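Beta-catenin homolog sys-1 (Caenorhabditis elegans, PDB 3C2G) acts as a beta-catenin in Wnt asymmetry signalling, binding the TCF factor POP-1 directly and activating or repressing its target genes. Local coordinates at residues K28-R31 with T32-Q36; N49-Q52 with Q53-I57. All blocks are in the same frame, centred on the assembly; numbering follows the deposited sequence.

Contact 1 of 2, residues K28-R31 with T32-Q36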
ATOM      1  N   LYS A  28     -29.349  -1.325 -38.986  1.00 47.83           N
ATOM      2  CA  LYS A  28     -28.198  -1.116 -39.879  1.00 48.52           C
ATOM      3  C   LYS A  28     -28.197   0.292 -40.456  1.00 47.91           C
ATOM      4  O   LYS A  28     -27.164   0.967 -40.482  1.00 48.11           O
ATOM      5  CB  LYS A  28     -28.192  -2.120 -41.030  1.00 48.47           C
ATOM      6  CG  LYS A  28     -27.964  -3.571 -40.623  1.00 50.86           C
ATOM      7  CD  LYS A  28     -28.014  -4.495 -41.843  1.00 50.95           C
ATOM      8  CE  LYS A  28     -27.729  -5.947 -41.461  1.00 54.71           C
ATOM      9  NZ  LYS A  28     -27.968  -6.892 -42.604  1.00 56.50           N
ATOM     10  N   THR A  29     -29.372   0.725 -40.904  1.00 47.19           N
ATOM     11  CA  THR A  29     -29.569   2.042 -41.494  1.00 46.68           C
ATOM     12  C   THR A  29     -29.152   3.149 -40.530  1.00 45.92           C
ATOM     13  O   THR A  29     -28.291   3.971 -40.861  1.00 45.57           O
ATOM     14  CB  THR A  29     -31.043   2.213 -41.949  1.00 47.13           C
ATOM     15  OG1 THR A  29     -31.362   1.193 -42.907  1.00 47.56           O
ATOM     16  CG2 THR A  29     -31.281   3.581 -42.565  1.00 46.16           C
ATOM     17  N   ILE A  30     -29.746   3.151 -39.337  1.00 45.48           N
ATOM     18  CA  ILE A  30     -29.393   4.119 -38.292  1.00 45.36           C
ATOM     19  C   ILE A  30     -27.896   4.076 -37.938  1.00 45.71           C
ATOM     20  O   ILE A  30     -27.269   5.116 -37.765  1.00 45.26           O
ATOM     21  CB  ILE A  30     -30.264   3.937 -37.027  1.00 45.43           C
ATOM     22  CG1 ILE A  30     -31.730   4.263 -37.343  1.00 44.40           C
ATOM     23  CG2 ILE A  30     -29.749   4.813 -35.866  1.00 44.68           C
ATOM     24  CD1 ILE A  30     -32.739   3.752 -36.317  1.00 45.08           C
ATOM     25  N   ARG A  31     -27.327   2.876 -37.857  1.00 46.24           N
ATOM     26  CA  ARG A  31     -25.903   2.732 -37.555  1.00 47.01           C
ATOM     27  C   ARG A  31     -25.059   3.345 -38.661  1.00 47.10           C
ATOM     28  O   ARG A  31     -24.128   4.108 -38.401  1.00 46.44           O
ATOM     29  CB  ARG A  31     -25.540   1.261 -37.350  1.00 47.34           C
ATOM     30  CG  ARG A  31     -24.096   1.028 -36.946  1.00 48.60           C
ATOM     31  CD  ARG A  31     -23.770  -0.459 -36.878  1.00 50.69           C
ATOM     32  NE  ARG A  31     -22.335  -0.665 -36.718  1.00 52.85           N
ATOM     33  CZ  ARG A  31     -21.505  -1.039 -37.686  1.00 53.45           C
ATOM     34  NH1 ARG A  31     -21.954  -1.277 -38.916  1.00 54.87           N
ATOM     35  NH2 ARG A  31     -20.215  -1.183 -37.417  1.00 52.19           N
ATOM     36  N   THR A  32     -25.408   3.016 -39.898  1.00 48.08           N
ATOM     37  CA  THR A  32     -24.705   3.533 -41.063  1.00 49.17           C
ATOM     38  C   THR A  32     -24.716   5.055 -41.072  1.00 49.58           C
ATOM     39  O   THR A  32     -23.675   5.684 -41.248  1.00 49.79           O
ATOM     40  CB  THR A  32     -25.317   2.983 -42.352  1.00 49.37           C
ATOM     41  OG1 THR A  32     -25.356   1.553 -42.269  1.00 51.15           O
ATOM     42  CG2 THR A  32     -24.495   3.399 -43.565  1.00 50.15           C
ATOM     43  N   TRP A  33     -25.890   5.640 -40.852  1.00 50.25           N
ATOM     44  CA  TRP A  33     -26.026   7.093 -40.787  1.00 51.15           C
ATOM     45  C   TRP A  33     -25.087   7.718 -39.759  1.00 52.38           C
ATOM     46  O   TRP A  33     -24.397   8.693 -40.058  1.00 51.97           O
ATOM     47  CB  TRP A  33     -27.480   7.476 -40.497  1.00 50.71           C
ATOM     48  CG  TRP A  33     -27.713   8.939 -40.240  1.00 49.58           C
ATOM     49  CD1 TRP A  33     -27.505   9.972 -41.106  1.00 49.85           C
ATOM     50  CD2 TRP A  33     -28.220   9.523 -39.036  1.00 49.84           C
ATOM     51  NE1 TRP A  33     -27.840  11.169 -40.515  1.00 49.56           N
ATOM     52  CE2 TRP A  33     -28.284  10.922 -39.244  1.00 49.95           C
ATOM     53  CE3 TRP A  33     -28.618   9.003 -37.798  1.00 49.01           C
ATOM     54  CZ2 TRP A  33     -28.734  11.805 -38.261  1.00 50.13           C
ATOM     55  CZ3 TRP A  33     -29.066   9.882 -36.820  1.00 49.88           C
ATOM     56  CH2 TRP A  33     -29.120  11.270 -37.057  1.00 50.04           C
ATOM     57  N   ILE A  34     -25.069   7.140 -38.557  1.00 54.36           N
ATOM     58  CA  ILE A  34     -24.225   7.612 -37.457  1.00 56.17           C
ATOM     59  C   ILE A  34     -22.738   7.465 -37.779  1.00 57.90           C
ATOM     60  O   ILE A  34     -21.972   8.416 -37.625  1.00 57.61           O
ATOM     61  CB  ILE A  34     -24.595   6.912 -36.117  1.00 55.85           C
ATOM     62  CG1 ILE A  34     -25.988   7.365 -35.663  1.00 55.08           C
ATOM     63  CG2 ILE A  34     -23.556   7.206 -35.032  1.00 54.85           C
ATOM     64  CD1 ILE A  34     -26.622   6.506 -34.598  1.00 53.97           C
ATOM     65  N   ARG A  35     -22.347   6.280 -38.242  1.00 60.75           N
ATOM     66  CA  ARG A  35     -20.964   6.015 -38.639  1.00 63.81           C
ATOM     67  C   ARG A  35     -20.441   7.055 -39.622  1.00 65.53           C
ATOM     68  O   ARG A  35     -19.295   7.498 -39.511  1.00 65.57           O
ATOM     69  CB  ARG A  35     -20.836   4.629 -39.274  1.00 64.19           C
ATOM     70  CG  ARG A  35     -20.875   3.475 -38.294  1.00 66.64           C
ATOM     71  CD  ARG A  35     -19.746   2.485 -38.572  1.00 70.80           C
ATOM     72  NE  ARG A  35     -19.820   1.865 -39.895  1.00 72.83           N
ATOM     73  CZ  ARG A  35     -18.775   1.353 -40.540  1.00 73.92           C
ATOM     74  NH1 ARG A  35     -17.563   1.395 -39.997  1.00 73.51           N
ATOM     75  NH2 ARG A  35     -18.939   0.807 -41.739  1.00 74.61           N
ATOM     76  N   GLN A  36     -21.298   7.445 -40.568  1.00 67.55           N
ATOM     77  CA  GLN A  36     -20.909   8.290 -41.695  1.00 69.40           C
ATOM     78  C   GLN A  36     -21.019   9.796 -41.430  1.00 70.08           C
ATOM     79  O   GLN A  36     -20.067  10.537 -41.678  1.00 70.29           O
ATOM     80  CB  GLN A  36     -21.721   7.906 -42.935  1.00 69.85           C
ATOM     81  CG  GLN A  36     -21.381   8.703 -44.189  1.00 72.44           C
ATOM     82  CD  GLN A  36     -22.506   8.692 -45.210  1.00 74.72           C
ATOM     83  OE1 GLN A  36     -23.006   7.629 -45.593  1.00 74.80           O
ATOM     84  NE2 GLN A  36     -22.911   9.880 -45.658  1.00 74.79           N
TER
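R31 and R35, one turn apart on helix 20-37, lie side by side with their guanidinium planes only 12° apart and the group centres separated by 4.6 Å. From CB, which sits beside T32 N, the R31 chain runs extended to NE; CG is anti to the backbone N (chi1 -176°), which carries the guanidinium along the helix to R35. There CD of R35 lies over one face of the R31 guanidinium, toward its rim, 3.9 Å from R31 NH2, and R31 NH1 lies 3.9 Å from R35 NE. R35 reaches this stack by bending at chi2 and chi3, its CG passing close to R31 O. The like charges are probably tempered by D83 of helix 71-90, which forms a salt bridge with R31 NE. The surrounding fold is the all-helical armadillo domain, and the inward side of this helix carries I30 and I34, with CG2 of I30 3.8 Å from CD1 of I34. An alanine at R31 is likely to leave D83 without this charge partner and R35 without the flat group it stacks on. At K28, the carbonyl O accepts hydrogen bonds from both T32 N and T32 OG1, the hydroxyl at 2.6 Å and above the carbonyl plane.

Contact 2 of 2, residues N49-Q52 with Q53-I57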
ATOM      1  N   ASN A  49     -32.777  15.562 -27.647  1.00 51.65           N
ATOM      2  CA  ASN A  49     -33.820  14.594 -27.991  1.00 51.57           C
ATOM      3  C   ASN A  49     -33.493  13.696 -29.180  1.00 50.19           C
ATOM      4  O   ASN A  49     -34.040  12.606 -29.300  1.00 50.30           O
ATOM      5  CB  ASN A  49     -35.240  15.200 -28.038  1.00 52.87           C
ATOM      6  CG  ASN A  49     -35.508  15.980 -29.291  1.00 54.79           C
ATOM      7  OD1 ASN A  49     -35.099  17.131 -29.413  1.00 60.13           O
ATOM      8  ND2 ASN A  49     -36.220  15.370 -30.227  1.00 57.17           N
ATOM      9  N   CYS A  50     -32.573  14.138 -30.031  1.00 49.36           N
ATOM     10  CA  CYS A  50     -32.019  13.281 -31.080  1.00 47.56           C
ATOM     11  C   CYS A  50     -31.346  12.054 -30.451  1.00 46.00           C
ATOM     12  O   CYS A  50     -31.612  10.919 -30.839  1.00 45.54           O
ATOM     13  CB  CYS A  50     -31.029  14.075 -31.935  1.00 48.19           C
ATOM     14  SG  CYS A  50     -30.122  13.108 -33.187  1.00 51.27           S
ATOM     15  N   VAL A  51     -30.502  12.295 -29.448  1.00 44.42           N
ATOM     16  CA  VAL A  51     -29.866  11.231 -28.680  1.00 42.46           C
ATOM     17  C   VAL A  51     -30.895  10.383 -27.917  1.00 41.56           C
ATOM     18  O   VAL A  51     -30.834   9.158 -27.956  1.00 41.17           O
ATOM     19  CB  VAL A  51     -28.775  11.801 -27.728  1.00 42.72           C
ATOM     20  CG1 VAL A  51     -28.263  10.738 -26.753  1.00 42.17           C
ATOM     21  CG2 VAL A  51     -27.624  12.382 -28.535  1.00 41.14           C
ATOM     22  N   GLN A  52     -31.842  11.029 -27.243  1.00 40.86           N
ATOM     23  CA  GLN A  52     -32.890  10.294 -26.525  1.00 40.46           C
ATOM     24  C   GLN A  52     -33.683   9.332 -27.421  1.00 40.36           C
ATOM     25  O   GLN A  52     -33.976   8.197 -27.013  1.00 40.30           O
ATOM     26  CB  GLN A  52     -33.842  11.246 -25.798  1.00 40.20           C
ATOM     27  CG  GLN A  52     -34.584  10.596 -24.630  1.00 40.32           C
ATOM     28  CD  GLN A  52     -33.636   9.933 -23.611  1.00 41.16           C
ATOM     29  OE1 GLN A  52     -32.770  10.592 -23.020  1.00 38.79           O
ATOM     30  NE2 GLN A  52     -33.807   8.624 -23.408  1.00 37.05           N
ATOM     31  N   GLN A  53     -34.026   9.797 -28.624  1.00 39.70           N
ATOM     32  CA  GLN A  53     -34.722   8.986 -29.628  1.00 39.74           C
ATOM     33  C   GLN A  53     -33.934   7.725 -29.958  1.00 38.33           C
ATOM     34  O   GLN A  53     -34.501   6.631 -29.958  1.00 38.50           O
ATOM     35  CB  GLN A  53     -34.952   9.777 -30.929  1.00 39.38           C
ATOM     36  CG  GLN A  53     -36.049  10.815 -30.879  1.00 40.78           C
ATOM     37  CD  GLN A  53     -36.267  11.518 -32.224  1.00 43.07           C
ATOM     38  OE1 GLN A  53     -35.341  12.115 -32.796  1.00 46.23           O
ATOM     39  NE2 GLN A  53     -37.501  11.454 -32.730  1.00 45.36           N
ATOM     40  N   ILE A  54     -32.641   7.883 -30.253  1.00 37.09           N
ATOM     41  CA  ILE A  54     -31.767   6.744 -30.544  1.00 36.27           C
ATOM     42  C   ILE A  54     -31.643   5.816 -29.335  1.00 36.17           C
ATOM     43  O   ILE A  54     -31.745   4.591 -29.471  1.00 36.86           O
ATOM     44  CB  ILE A  54     -30.352   7.182 -30.970  1.00 36.35           C
ATOM     45  CG1 ILE A  54     -30.409   8.275 -32.048  1.00 35.78           C
ATOM     46  CG2 ILE A  54     -29.520   5.969 -31.401  1.00 34.86           C
ATOM     47  CD1 ILE A  54     -30.242   7.796 -33.454  1.00 35.15           C
ATOM     48  N   LEU A  55     -31.423   6.396 -28.157  1.00 35.60           N
ATOM     49  CA  LEU A  55     -31.268   5.602 -26.948  1.00 35.65           C
ATOM     50  C   LEU A  55     -32.525   4.785 -26.722  1.00 36.17           C
ATOM     51  O   LEU A  55     -32.454   3.603 -26.365  1.00 36.29           O
ATOM     52  CB  LEU A  55     -30.963   6.475 -25.722  1.00 35.16           C
ATOM     53  CG  LEU A  55     -29.584   7.151 -25.630  1.00 34.97           C
ATOM     54  CD1 LEU A  55     -29.492   8.035 -24.378  1.00 31.63           C
ATOM     55  CD2 LEU A  55     -28.449   6.128 -25.661  1.00 32.82           C
ATOM     56  N   ASN A  56     -33.674   5.412 -26.955  1.00 36.35           N
ATOM     57  CA  ASN A  56     -34.942   4.739 -26.735  1.00 36.63           C
ATOM     58  C   ASN A  56     -35.156   3.595 -27.708  1.00 36.24           C
ATOM     59  O   ASN A  56     -35.804   2.609 -27.359  1.00 36.89           O
ATOM     60  CB  ASN A  56     -36.105   5.729 -26.763  1.00 36.92           C
ATOM     61  CG  ASN A  56     -36.253   6.490 -25.451  1.00 38.19           C
ATOM     62  OD1 ASN A  56     -35.604   6.168 -24.445  1.00 37.51           O
ATOM     63  ND2 ASN A  56     -37.122   7.494 -25.451  1.00 36.63           N
ATOM     64  N   ILE A  57     -34.588   3.713 -28.907  1.00 35.18           N
ATOM     65  CA  ILE A  57     -34.621   2.618 -29.877  1.00 35.60           C
ATOM     66  C   ILE A  57     -33.644   1.493 -29.496  1.00 35.21           C
ATOM     67  O   ILE A  57     -33.996   0.302 -29.545  1.00 34.70           O
ATOM     68  CB  ILE A  57     -34.377   3.103 -31.339  1.00 35.75           C
ATOM     69  CG1 ILE A  57     -35.563   3.945 -31.828  1.00 35.99           C
ATOM     70  CG2 ILE A  57     -34.190   1.920 -32.273  1.00 34.46           C
ATOM     71  CD1 ILE A  57     -35.349   4.600 -33.196  1.00 36.56           C
TER
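Between N49-Q52 and Q53-I57 the backbone is regular alpha-helix, each carbonyl O of N49, C50, V51 and Q52 accepting the N-H four residues on, from 2.8 Å for L55 N to V51 O up to 3.3 Å for I54 N to C50 O. Q52 and N56 carry the polar side-chain contact. The Q52 chain leaves with CG anti to the backbone N and then turns sharply at chi2, which brings the amide back over the next turn. Its NE2 donates to N56 OD1 at 3.2 Å, with an N-H...O angle of 151°. The two amides are inclined at 56°; the acceptor lies in the Q52 amide plane, yet the bond is bent and comes to N56 OD1 from above its carbonyl plane, 53° out of it, rather than along a lone pair. The other end of the Q52 amide, OE1, accepts from Q100 NE2 of helix 98-103.

A different side of the helix is apolar. V51 and L55 point the same way, CG1 of V51 meeting CD1 of L55 at 3.8 Å, and both pack on F88 of helix 71-90. I54 CG1 lies against the carbonyl O of C50, one turn back (3.1 Å), while its side chain also touches I84 and F88. Through V51, I54 and L55, helix 47-62 packs on helix 71-90 within the all-helical armadillo domain. With both ends of the Q52 amide engaged, NE2 donating to N56 and OE1 accepting from Q100, rotation of that group is probably restricted and its orientation fixed.

Overall arrangement
From the N terminus, the chain passes through helix 3-13 to helix 20-37, where contact 1 lies within one continuous stretch, and then to helix 47-62, which holds contact 2. Each joins successive turns of its own helix, so neither closes a long loop; they follow in series without nesting or crossing, with centres about 14 Å apart. The two helices meet at I54, whose CD1 lies 3.9 Å from I30 CG2 and 4.0 Å from I34 CD1, while W33 packs on the same residue. I11 of helix 3-13 touches both I30 and I54, and helix 71-90 touches side chains of both contacts, so four consecutive helices are tied together at this N-terminal end.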